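Local coordinates for protein deoxyhypusine hydroxylase (Homo sapiens, PDB 4D50) that hydroxylates the deoxyhypusine side chain of the translation factor eIF5A with a diiron centre and dioxygen, completing the hypusine residue, at residues L26-R31 with E279-M284; H245-E249 with E276-V280; D153-P157 with F178-R182; L166-L170 with A183-L187. All blocks are in the same frame, centred on the assembly; numbering follows the deposited sequence.

Contact 1: residues L26-R31 with E279-M284. With GAI (guanidine), chain F.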
loop_
_atom_site.group_PDB
_atom_site.type_symbol
_atom_site.label_atom_id
_atom_site.label_comp_id
_atom_site.label_asym_id
_atom_site.label_seq_id
_atom_site.Cartn_x
_atom_site.Cartn_y
_atom_site.Cartn_z
ATOM N N LEU A 26 6.216 6.984 16.384
ATOM C CA LEU A 26 5.881 6.312 15.141
ATOM C C LEU A 26 5.944 7.255 13.930
ATOM O O LEU A 26 6.406 6.869 12.818
ATOM C CB LEU A 26 4.479 5.704 15.273
ATOM C CG LEU A 26 4.117 4.569 14.314
ATOM C CD1 LEU A 26 5.178 3.463 14.393
ATOM C CD2 LEU A 26 2.719 4.019 14.636
ATOM N N GLN A 27 5.502 8.493 14.077
ATOM C CA GLN A 27 5.459 9.377 12.937
ATOM C C GLN A 27 6.890 9.681 12.461
ATOM O O GLN A 27 7.118 9.843 11.268
ATOM C CB GLN A 27 4.690 10.664 13.256
ATOM C CG GLN A 27 5.392 11.595 14.257
ATOM C CD GLN A 27 5.082 13.069 14.013
ATOM O OE1 GLN A 27 4.701 13.787 14.927
ATOM N NE2 GLN A 27 5.261 13.522 12.777
ATOM N N ALA A 28 7.833 9.719 13.385
ATOM C CA ALA A 28 9.258 9.946 13.116
ATOM C C ALA A 28 9.915 8.776 12.404
ATOM O O ALA A 28 10.737 8.948 11.521
ATOM C CB ALA A 28 10.000 10.209 14.408
ATOM N N ARG A 29 9.510 7.579 12.771
ATOM C CA ARG A 29 9.991 6.416 12.088
ATOM C C ARG A 29 9.340 6.315 10.715
ATOM O O ARG A 29 9.995 5.880 9.777
ATOM C CB ARG A 29 9.715 5.200 12.927
ATOM C CG ARG A 29 10.302 5.256 14.380
ATOM C CD ARG A 29 9.855 4.063 15.189
ATOM N NE ARG A 29 10.542 2.859 14.792
ATOM C CZ ARG A 29 10.284 1.636 15.185
ATOM N NH1 ARG A 29 9.321 1.389 16.070
ATOM N NH2 ARG A 29 11.003 0.618 14.757
ATOM N N PHE A 30 8.094 6.792 10.526
ATOM C CA PHE A 30 7.522 6.822 9.149
ATOM C C PHE A 30 8.223 7.770 8.258
ATOM O O PHE A 30 8.516 7.491 7.095
ATOM C CB PHE A 30 6.011 7.155 9.161
ATOM C CG PHE A 30 5.158 5.944 9.265
ATOM C CD1 PHE A 30 5.170 5.191 10.416
ATOM C CD2 PHE A 30 4.374 5.539 8.196
ATOM C CE1 PHE A 30 4.395 4.058 10.529
ATOM C CE2 PHE A 30 3.635 4.385 8.292
ATOM C CZ PHE A 30 3.637 3.649 9.466
ATOM N N ARG A 31 8.556 8.917 8.818
ATOM C CA ARG A 31 9.285 9.935 8.098
ATOM C C ARG A 31 10.611 9.402 7.688
ATOM O O ARG A 31 11.005 9.612 6.542
ATOM C CB ARG A 31 9.534 11.177 8.970
ATOM C CG ARG A 31 8.369 12.091 8.988
ATOM C CD ARG A 31 8.581 13.221 10.003
ATOM N NE ARG A 31 7.271 13.742 10.359
ATOM C CZ ARG A 31 6.511 14.459 9.529
ATOM N NH1 ARG A 31 6.950 14.811 8.316
ATOM N NH2 ARG A 31 5.306 14.846 9.920
ATOM N N GLU A 279 -3.213 7.946 14.479
ATOM C CA GLU A 279 -2.056 8.651 15.031
ATOM C C GLU A 279 -1.108 9.292 14.050
ATOM O O GLU A 279 -0.867 10.502 14.095
ATOM C CB GLU A 279 -1.261 7.709 15.944
ATOM C CG GLU A 279 0.047 8.347 16.508
ATOM C CD GLU A 279 0.911 7.400 17.325
ATOM O OE1 GLU A 279 0.490 6.281 17.642
ATOM O OE2 GLU A 279 2.063 7.762 17.637
ATOM N N VAL A 280 -0.612 8.487 13.125
ATOM C CA VAL A 280 0.264 8.938 12.097
ATOM C C VAL A 280 -0.434 9.996 11.226
ATOM O O VAL A 280 0.181 11.029 10.927
ATOM C CB VAL A 280 0.815 7.740 11.281
ATOM C CG1 VAL A 280 1.599 8.201 10.063
ATOM C CG2 VAL A 280 1.713 6.902 12.200
ATOM N N ALA A 281 -1.699 9.765 10.853
ATOM C CA ALA A 281 -2.442 10.700 9.983
ATOM C C ALA A 281 -2.607 12.059 10.685
ATOM O O ALA A 281 -2.312 13.124 10.072
ATOM C CB ALA A 281 -3.799 10.127 9.566
ATOM N N LEU A 282 -3.006 12.001 11.952
ATOM C CA LEU A 282 -3.170 13.236 12.733
ATOM C C LEU A 282 -1.843 13.923 12.943
ATOM O O LEU A 282 -1.782 15.132 12.836
ATOM C CB LEU A 282 -3.879 12.953 14.039
ATOM C CG LEU A 282 -5.355 12.515 13.890
ATOM C CD1 LEU A 282 -5.904 11.891 15.148
ATOM C CD2 LEU A 282 -6.298 13.613 13.373
ATOM N N ASP A 283 -0.778 13.167 13.255
ATOM C CA ASP A 283 0.547 13.736 13.430
ATOM C C ASP A 283 1.047 14.401 12.184
ATOM O O ASP A 283 1.680 15.431 12.283
ATOM C CB ASP A 283 1.595 12.720 13.922
ATOM C CG ASP A 283 1.400 12.303 15.393
ATOM O OD1 ASP A 283 0.573 12.843 16.130
ATOM O OD2 ASP A 283 2.037 11.317 15.790
ATOM N N MET A 284 0.697 13.880 11.011
ATOM C CA MET A 284 1.171 14.519 9.778
ATOM C C MET A 284 0.460 15.839 9.561
ATOM O O MET A 284 1.042 16.798 9.083
ATOM C CB MET A 284 1.034 13.591 8.580
ATOM C CG MET A 284 1.852 12.311 8.756
ATOM S SD MET A 284 3.622 12.536 8.944
ATOM C CE MET A 284 4.231 10.890 9.400
HETATM C C GAI F . -2.297 13.258 16.995
HETATM N N1 GAI F . -1.667 14.238 16.485
HETATM N N2 GAI F . -3.374 13.519 17.693
HETATM N N3 GAI F . -1.947 11.982 16.826
HETATM O O HOH W 1 4.558 6.770 18.738
#
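Met284 sets CG anti to its carbonyl carbon (chi1 -61°) and bends at chi2 (-61°), which brings its thioether nearer to helix 26-39; Arg31, extended from CG to NE, comes from the opposite direction to meet it. SD lies over one face of the guanidinium, 3.0 Å from Arg31 NH2, a separation short enough to be doubtful in detail. The methyl CE goes on to rest against the backbone, 3.6 Å from Gln27 O, and against Phe30 CB. Gln27 crosses Asp283 at about a right angle, its CG 3.7 Å from Asp283 OD2. Between the axes, 9.6 Å apart where they come closest, Val280 CG2 sits 3.9 Å from Leu26 CD2 and also lies over one face of the Phe30 ring, toward its rim. Helix 26-39, near the N terminus, is thereby joined to helix 272-289, so that the second helix of this all-helical, HEAT-like fold meets the last. At the start of helix 26-39 a water accepts from Leu26 N and donates to Glu279 OE2, bridging the helices. Asp283 OD1 faces a bound guanidine and accepts from its N1 at 2.7 Å, with weak bonds from N3 to the same oxygen and to Glu279 O. Phe30 also touches Leu58, Leu59 and Glu62 of helix 57-70.

Contact 2: residues H245-E249 with E276-V280. With FE (Fe (III) ion), chain D; PER (peroxide ion), chain E; GAI (guanidine), chain F.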
loop_
_atom_site.group_PDB
_atom_site.type_symbol
_atom_site.label_atom_id
_atom_site.label_comp_id
_atom_site.label_asym_id
_atom_site.label_seq_id
_atom_site.Cartn_x
_atom_site.Cartn_y
_atom_site.Cartn_z
ATOM N N HIS A 245 -7.841 0.251 8.436
ATOM C CA HIS A 245 -6.540 1.004 8.371
ATOM C C HIS A 245 -6.326 1.748 7.055
ATOM O O HIS A 245 -5.904 2.923 7.056
ATOM C CB HIS A 245 -5.347 0.100 8.676
ATOM C CG HIS A 245 -4.275 0.189 7.663
ATOM N ND1 HIS A 245 -3.374 1.233 7.655
ATOM C CD2 HIS A 245 -3.895 -0.657 6.677
ATOM C CE1 HIS A 245 -2.554 1.077 6.636
ATOM N NE2 HIS A 245 -2.788 -0.099 6.082
ATOM N N GLU A 246 -6.650 1.112 5.908
ATOM C CA GLU A 246 -6.427 1.738 4.644
ATOM C C GLU A 246 -7.348 2.952 4.455
ATOM O O GLU A 246 -6.911 3.978 3.920
ATOM C CB GLU A 246 -6.595 0.683 3.515
ATOM C CG GLU A 246 -5.677 0.906 2.344
ATOM C CD GLU A 246 -4.227 0.815 2.709
ATOM O OE1 GLU A 246 -3.777 -0.203 3.227
ATOM O OE2 GLU A 246 -3.544 1.832 2.482
ATOM N N CYS A 247 -8.569 2.809 4.944
ATOM C CA CYS A 247 -9.591 3.875 4.957
ATOM C C CYS A 247 -9.129 5.045 5.834
ATOM O O CYS A 247 -9.207 6.187 5.435
ATOM C CB CYS A 247 -10.947 3.327 5.348
ATOM S SG CYS A 247 -11.671 2.342 4.026
ATOM N N ALA A 248 -8.509 4.731 6.975
ATOM C CA ALA A 248 -7.998 5.749 7.844
ATOM C C ALA A 248 -6.840 6.520 7.148
ATOM O O ALA A 248 -6.750 7.770 7.199
ATOM C CB ALA A 248 -7.509 5.116 9.122
ATOM N N GLU A 249 -5.922 5.779 6.518
ATOM C CA GLU A 249 -4.845 6.394 5.760
ATOM C C GLU A 249 -5.382 7.291 4.682
ATOM O O GLU A 249 -4.844 8.372 4.493
ATOM C CB GLU A 249 -3.939 5.348 5.107
ATOM C CG GLU A 249 -2.835 4.791 5.965
ATOM C CD GLU A 249 -1.535 4.476 5.174
ATOM O OE1 GLU A 249 -1.302 4.854 3.996
ATOM O OE2 GLU A 249 -0.700 3.821 5.778
ATOM N N GLU A 276 -2.903 3.173 15.175
ATOM C CA GLU A 276 -1.647 3.747 14.694
ATOM C C GLU A 276 -1.799 4.465 13.400
ATOM O O GLU A 276 -1.142 5.504 13.209
ATOM C CB GLU A 276 -0.612 2.648 14.565
ATOM C CG GLU A 276 -0.141 2.166 15.897
ATOM C CD GLU A 276 0.916 1.057 15.812
ATOM O OE1 GLU A 276 1.275 0.487 14.720
ATOM O OE2 GLU A 276 1.407 0.760 16.946
ATOM N N SER A 277 -2.676 3.975 12.530
ATOM C CA SER A 277 -2.967 4.750 11.297
ATOM C C SER A 277 -3.544 6.114 11.612
ATOM O O SER A 277 -3.134 7.126 11.017
ATOM C CB SER A 277 -3.871 4.036 10.264
ATOM O OG SER A 277 -3.126 2.972 9.746
ATOM N N CYS A 278 -4.476 6.173 12.602
ATOM C CA CYS A 278 -5.069 7.460 12.966
ATOM C C CYS A 278 -4.057 8.454 13.590
ATOM O O CYS A 278 -4.040 9.649 13.260
ATOM C CB CYS A 278 -6.290 7.227 13.910
ATOM S SG CYS A 278 -7.676 6.386 13.223
ATOM N N GLU A 279 -3.213 7.946 14.479
ATOM C CA GLU A 279 -2.056 8.651 15.031
ATOM C C GLU A 279 -1.108 9.292 14.050
ATOM O O GLU A 279 -0.867 10.502 14.095
ATOM C CB GLU A 279 -1.261 7.709 15.944
ATOM C CG GLU A 279 0.047 8.347 16.508
ATOM C CD GLU A 279 0.911 7.400 17.325
ATOM O OE1 GLU A 279 0.490 6.281 17.642
ATOM O OE2 GLU A 279 2.063 7.762 17.637
ATOM N N VAL A 280 -0.612 8.487 13.125
ATOM C CA VAL A 280 0.264 8.938 12.097
ATOM C C VAL A 280 -0.434 9.996 11.226
ATOM O O VAL A 280 0.181 11.029 10.927
ATOM C CB VAL A 280 0.815 7.740 11.281
ATOM C CG1 VAL A 280 1.599 8.201 10.063
ATOM C CG2 VAL A 280 1.713 6.902 12.200
HETATM FE FE FE D . -2.021 -0.868 4.166
HETATM O O1 PER E . -2.107 -3.600 3.707
HETATM O O2 PER E . -3.007 -2.756 4.634
HETATM C C GAI F . -2.297 13.258 16.995
HETATM N N1 GAI F . -1.667 14.238 16.485
HETATM N N2 GAI F . -3.374 13.519 17.693
HETATM N N3 GAI F . -1.947 11.982 16.826
HETATM O O HOH W 2 -1.211 1.059 3.624
HETATM O O HOH W 3 -1.425 -1.440 1.933
#
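The imidazole of His245 meets its partners at the edge: Ser277 OG lies nearly in the ring plane on the ND1 side, and on the NE2 side are the iron and, near the plane, O2 of the peroxide. The His61 ring, bound to the same iron, meets it at about 85°. His245 ND1 donates to Ser277 OG over 2.7 Å in a nearly straight bond of 165°, while the hydroxyl, set anti to its carbonyl carbon and beside the backbone N, bonds in turn to Val273 O. Ser277 is thus a second-shell residue that probably helps to fix the rotation of a first-shell ligand. With an alanine here, ND1 would probably lose its acceptor and the metal-bound ring be freer to turn. His245 NE2 binds iron at 2.2 Å and Glu246 OE1 at 2.1 Å; two waters, the peroxide and His61 complete the six-coordinate site. Beside the polar pair, Ala248 CB packs 4.0 Å from Ser277 CB and more loosely on Cys278 SG. The two helix segments run side by side, 9° from parallel and 8.7 Å apart, with Leu58 of helix 57-70 against His245 and Ser277, and Leu234 of helix 227-235 against Ala248.

Contact 3: residues D153-P157 with F178-R182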
loop_
_atom_site.group_PDB
_atom_site.type_symbol
_atom_site.label_atom_id
_atom_site.label_comp_id
_atom_site.label_asym_id
_atom_site.label_seq_id
_atom_site.Cartn_x
_atom_site.Cartn_y
_atom_site.Cartn_z
ATOM N N ASP A 153 1.758 0.120 -9.290
ATOM C CA ASP A 153 0.473 -0.458 -8.903
ATOM C C ASP A 153 0.458 -1.940 -9.125
ATOM O O ASP A 153 1.234 -2.470 -9.966
ATOM C CB ASP A 153 -0.659 0.199 -9.728
ATOM C CG ASP A 153 -0.762 1.720 -9.505
ATOM O OD1 ASP A 153 -0.389 2.210 -8.366
ATOM O OD2 ASP A 153 -1.135 2.407 -10.451
ATOM N N PRO A 154 -0.421 -2.670 -8.435
ATOM C CA PRO A 154 -0.444 -4.104 -8.641
ATOM C C PRO A 154 -1.026 -4.570 -9.944
ATOM O O PRO A 154 -0.939 -5.740 -10.190
ATOM C CB PRO A 154 -1.361 -4.612 -7.517
ATOM C CG PRO A 154 -2.040 -3.399 -6.981
ATOM C CD PRO A 154 -1.110 -2.305 -7.179
ATOM N N ALA A 155 -1.676 -3.684 -10.691
ATOM C CA ALA A 155 -2.251 -3.968 -11.990
ATOM C C ALA A 155 -2.274 -2.742 -12.814
ATOM O O ALA A 155 -2.402 -1.688 -12.309
ATOM C CB ALA A 155 -3.631 -4.581 -11.957
ATOM N N PRO A 156 -2.057 -2.918 -14.144
ATOM C CA PRO A 156 -2.053 -1.787 -15.057
ATOM C C PRO A 156 -3.490 -1.355 -15.330
ATOM O O PRO A 156 -4.373 -2.145 -15.205
ATOM C CB PRO A 156 -1.470 -2.373 -16.350
ATOM C CG PRO A 156 -1.855 -3.825 -16.279
ATOM C CD PRO A 156 -1.699 -4.168 -14.825
ATOM N N PRO A 157 -3.700 -0.095 -15.618
ATOM C CA PRO A 157 -5.092 0.365 -15.762
ATOM C C PRO A 157 -5.752 -0.272 -16.962
ATOM O O PRO A 157 -5.050 -0.543 -17.965
ATOM C CB PRO A 157 -4.942 1.872 -15.972
ATOM C CG PRO A 157 -3.600 2.076 -16.539
ATOM C CD PRO A 157 -2.738 0.975 -15.933
ATOM N N PHE A 178 -7.803 -9.762 -11.091
ATOM C CA PHE A 178 -6.884 -8.903 -11.797
ATOM C C PHE A 178 -7.614 -7.950 -12.687
ATOM O O PHE A 178 -7.240 -6.768 -12.758
ATOM C CB PHE A 178 -5.907 -9.739 -12.631
ATOM C CG PHE A 178 -4.792 -8.959 -13.241
ATOM C CD1 PHE A 178 -3.766 -8.486 -12.466
ATOM C CD2 PHE A 178 -4.732 -8.784 -14.622
ATOM C CE1 PHE A 178 -2.708 -7.822 -13.039
ATOM C CE2 PHE A 178 -3.655 -8.190 -15.194
ATOM C CZ PHE A 178 -2.626 -7.714 -14.406
ATOM N N GLU A 179 -8.654 -8.436 -13.351
ATOM C CA GLU A 179 -9.383 -7.581 -14.293
ATOM C C GLU A 179 -10.128 -6.470 -13.500
ATOM O O GLU A 179 -10.236 -5.312 -13.963
ATOM C CB GLU A 179 -10.338 -8.436 -15.101
ATOM C CG GLU A 179 -9.795 -9.068 -16.367
ATOM C CD GLU A 179 -8.694 -10.123 -16.196
ATOM O OE1 GLU A 179 -8.411 -10.579 -15.060
ATOM O OE2 GLU A 179 -8.105 -10.500 -17.247
ATOM N N ARG A 180 -10.606 -6.835 -12.313
ATOM C CA ARG A 180 -11.306 -5.921 -11.451
ATOM C C ARG A 180 -10.335 -4.845 -10.995
ATOM O O ARG A 180 -10.743 -3.691 -10.871
ATOM C CB ARG A 180 -11.952 -6.628 -10.247
ATOM C CG ARG A 180 -12.874 -7.700 -10.706
ATOM C CD ARG A 180 -13.577 -8.364 -9.543
ATOM N NE ARG A 180 -14.446 -7.468 -8.785
ATOM C CZ ARG A 180 -14.998 -7.798 -7.603
ATOM N NH1 ARG A 180 -14.822 -9.031 -7.069
ATOM N NH2 ARG A 180 -15.790 -6.970 -6.949
ATOM N N TYR A 181 -9.127 -5.234 -10.624
ATOM C CA TYR A 181 -8.095 -4.265 -10.244
ATOM C C TYR A 181 -7.739 -3.358 -11.388
ATOM O O TYR A 181 -7.450 -2.146 -11.241
ATOM C CB TYR A 181 -6.832 -4.980 -9.734
ATOM C CG TYR A 181 -6.786 -5.250 -8.255
ATOM C CD1 TYR A 181 -7.797 -5.972 -7.629
ATOM C CD2 TYR A 181 -5.683 -4.938 -7.531
ATOM C CE1 TYR A 181 -7.781 -6.215 -6.276
ATOM C CE2 TYR A 181 -5.661 -5.192 -6.156
ATOM C CZ TYR A 181 -6.706 -5.830 -5.549
ATOM O OH TYR A 181 -6.665 -6.142 -4.174
ATOM N N ARG A 182 -7.731 -3.898 -12.614
ATOM C CA ARG A 182 -7.404 -3.004 -13.732
ATOM C C ARG A 182 -8.462 -1.871 -13.886
ATOM O O ARG A 182 -8.148 -0.738 -14.215
ATOM C CB ARG A 182 -7.324 -3.865 -15.048
ATOM C CG ARG A 182 -6.136 -4.775 -15.083
ATOM C CD ARG A 182 -5.740 -5.203 -16.498
ATOM N NE ARG A 182 -5.422 -4.076 -17.349
ATOM C CZ ARG A 182 -5.231 -4.196 -18.662
ATOM N NH1 ARG A 182 -5.356 -5.394 -19.236
ATOM N NH2 ARG A 182 -5.007 -3.129 -19.386
#
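Arg182 runs along the backbone of Pro156 and Pro157 from its root to its tip. Its CB and CG both lie close to Pro156 O, CG at 3.2 Å, and CG also meets Ala155 CB; CD lies 4.1 Å from Pro156 CG. A bend at chi3, 59°, turns the chain so that NE donates back to Pro156 O (3.1 Å), reaching it from above the carbonyl plane. At the tip NH2 donates to Pro157 O over 3.0 Å, almost straight at 174°, with the oxygen in the guanidinium plane, and Pro156 CG lies over one face of that group. The proline-rich loop gripped in this way belongs to the long connection between helix 121-140 and helix 163-171, and lies across helix 177-190, where the third HEAT-like repeat begins. A leucine in place of Arg182 would probably leave both proline carbonyls without these donors and the loop less firmly tied to the helix. Earlier in the loop, Ala155 CB packs 3.5 Å from Phe178 CE1 and against Tyr181 CB, and Pro154 CG meets the Tyr181 ring at its edge, 4.0 Å from CD2; Pro156 CD touches Phe178 CZ at 3.7 Å. Trp136 of helix 121-140 packs on both Pro156 and Arg182.

Contact 4: residues L166-L170 with A183-L187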
loop_
_atom_site.group_PDB
_atom_site.type_symbol
_atom_site.label_atom_id
_atom_site.label_comp_id
_atom_site.label_asym_id
_atom_site.label_seq_id
_atom_site.Cartn_x
_atom_site.Cartn_y
_atom_site.Cartn_z
ATOM N N LEU A 166 -16.402 0.910 -16.638
ATOM C CA LEU A 166 -15.387 0.572 -15.596
ATOM C C LEU A 166 -16.030 0.164 -14.255
ATOM O O LEU A 166 -15.587 -0.797 -13.569
ATOM C CB LEU A 166 -14.429 1.751 -15.384
ATOM C CG LEU A 166 -13.500 2.073 -16.555
ATOM C CD1 LEU A 166 -12.808 3.376 -16.378
ATOM C CD2 LEU A 166 -12.501 0.953 -16.774
ATOM N N ARG A 167 -17.081 0.882 -13.881
ATOM C CA ARG A 167 -17.790 0.605 -12.625
ATOM C C ARG A 167 -18.377 -0.785 -12.704
ATOM O O ARG A 167 -18.309 -1.566 -11.800
ATOM C CB ARG A 167 -18.865 1.646 -12.383
ATOM C CG ARG A 167 -19.778 1.336 -11.214
ATOM C CD ARG A 167 -20.961 2.307 -11.246
ATOM N NE ARG A 167 -21.936 1.834 -10.275
ATOM C CZ ARG A 167 -22.749 0.777 -10.458
ATOM N NH1 ARG A 167 -22.740 0.033 -11.582
ATOM N NH2 ARG A 167 -23.564 0.429 -9.471
ATOM N N GLU A 168 -18.941 -1.117 -13.855
ATOM C CA GLU A 168 -19.496 -2.463 -13.949
ATOM C C GLU A 168 -18.485 -3.542 -13.754
ATOM O O GLU A 168 -18.741 -4.548 -13.061
ATOM C CB GLU A 168 -20.214 -2.654 -15.298
ATOM C CG GLU A 168 -21.495 -1.867 -15.414
ATOM C CD GLU A 168 -22.255 -2.221 -16.697
ATOM O OE1 GLU A 168 -21.744 -3.074 -17.484
ATOM O OE2 GLU A 168 -23.330 -1.599 -16.956
ATOM N N ALA A 169 -17.324 -3.342 -14.360
ATOM C CA ALA A 169 -16.232 -4.303 -14.280
ATOM C C ALA A 169 -15.732 -4.438 -12.852
ATOM O O ALA A 169 -15.585 -5.527 -12.334
ATOM C CB ALA A 169 -15.101 -3.888 -15.187
ATOM N N LEU A 170 -15.539 -3.300 -12.211
ATOM C CA LEU A 170 -15.071 -3.258 -10.791
ATOM C C LEU A 170 -15.920 -4.073 -9.804
ATOM O O LEU A 170 -15.371 -4.764 -8.932
ATOM C CB LEU A 170 -15.017 -1.762 -10.323
ATOM C CG LEU A 170 -14.633 -1.492 -8.878
ATOM C CD1 LEU A 170 -13.137 -1.650 -8.752
ATOM C CD2 LEU A 170 -15.130 -0.162 -8.297
ATOM N N ALA A 183 -9.713 -2.210 -13.629
ATOM C CA ALA A 183 -10.842 -1.291 -13.782
ATOM C C ALA A 183 -10.754 -0.289 -12.616
ATOM O O ALA A 183 -10.986 0.879 -12.810
ATOM C CB ALA A 183 -12.123 -2.064 -13.694
ATOM N N MET A 184 -10.258 -0.745 -11.502
ATOM C CA MET A 184 -10.092 0.075 -10.280
ATOM C C MET A 184 -9.032 1.178 -10.566
ATOM O O MET A 184 -9.263 2.360 -10.295
ATOM C CB MET A 184 -9.637 -0.754 -9.066
ATOM C CG MET A 184 -9.779 -0.027 -7.742
ATOM S SD MET A 184 -8.886 -0.991 -6.457
ATOM C CE MET A 184 -9.831 -2.466 -6.354
ATOM N N PHE A 185 -7.884 0.810 -11.138
ATOM C CA PHE A 185 -6.867 1.792 -11.455
ATOM C C PHE A 185 -7.281 2.676 -12.569
ATOM O O PHE A 185 -6.954 3.884 -12.537
ATOM C CB PHE A 185 -5.484 1.145 -11.677
ATOM C CG PHE A 185 -4.958 0.577 -10.428
ATOM C CD1 PHE A 185 -4.581 1.418 -9.385
ATOM C CD2 PHE A 185 -4.917 -0.794 -10.244
ATOM C CE1 PHE A 185 -4.180 0.905 -8.167
ATOM C CE2 PHE A 185 -4.583 -1.282 -8.983
ATOM C CZ PHE A 185 -4.279 -0.418 -7.970
ATOM N N ALA A 186 -8.042 2.161 -13.559
ATOM C CA ALA A 186 -8.602 3.060 -14.595
ATOM C C ALA A 186 -9.589 4.086 -14.048
ATOM O O ALA A 186 -9.596 5.218 -14.495
ATOM C CB ALA A 186 -9.284 2.261 -15.693
ATOM N N LEU A 187 -10.297 3.724 -13.026
ATOM C CA LEU A 187 -11.298 4.637 -12.351
ATOM C C LEU A 187 -10.558 5.744 -11.667
ATOM O O LEU A 187 -10.911 6.874 -11.800
ATOM C CB LEU A 187 -12.194 3.863 -11.428
ATOM C CG LEU A 187 -13.346 3.142 -12.128
ATOM C CD1 LEU A 187 -13.916 2.049 -11.249
ATOM C CD2 LEU A 187 -14.390 4.098 -12.588
#
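Leu166 and Ala183 mark the closest backbone approach, CA to CA 5.2 Å, between two helix segments 8.9 Å apart that run in roughly opposed directions, at 143°. The small Ala183 is consistent with so close an approach of the helices: its CB lies 3.7 Å from Leu166 O and 3.8 Å from Ala169 CB. Leu166 points toward the other helix, with CD2 3.6 Å from Ala186 CB, while its CB touches Leu187 CD2 at 3.7 Å. The pairing is that of a roughly antiparallel helical hairpin whose second helix enters the third HEAT-like repeat: helix 163-171 turns back through a short connection into helix 177-190. Leu170 has CG anti to the backbone N (chi1 177°), which brings the fork at CG to the other helix, where its methyls take different partners. CD1 goes to Met184 CB at 3.6 Å and CD2 to Leu187 CD1 at 3.9 Å, the leucine passing both residues at a slant. Leu187 is thus held between Leu166 and Leu170, and the side chains that meet are apolar. Leu187 and Met184 also lean on Leu199 of helix 193-201. At the margin Arg167 points away and pairs its guanidinium with Glu201.

From the N terminus, helix 26-39 opens contact 1, whose other half comes only at 279-284, so almost the whole chain lies within its loop. Inside that span, the loop 153-157 and helix 163-171 both pair with helix 177-190: contacts 3 and 4 cross, their segments alternating, and their centres lie 9 Å apart. Arg180 NE probably donates to Leu170 O at 2.9 Å, joining them. Contact 2 follows in series, from helix 241-254 to helix 272-289, ending on the stretch where contact 1 closes; Leu26 CD2 touches Glu276 CB. Contacts 1 and 3 stand on opposite sides of the chain's centre, with centres about 29 Å apart.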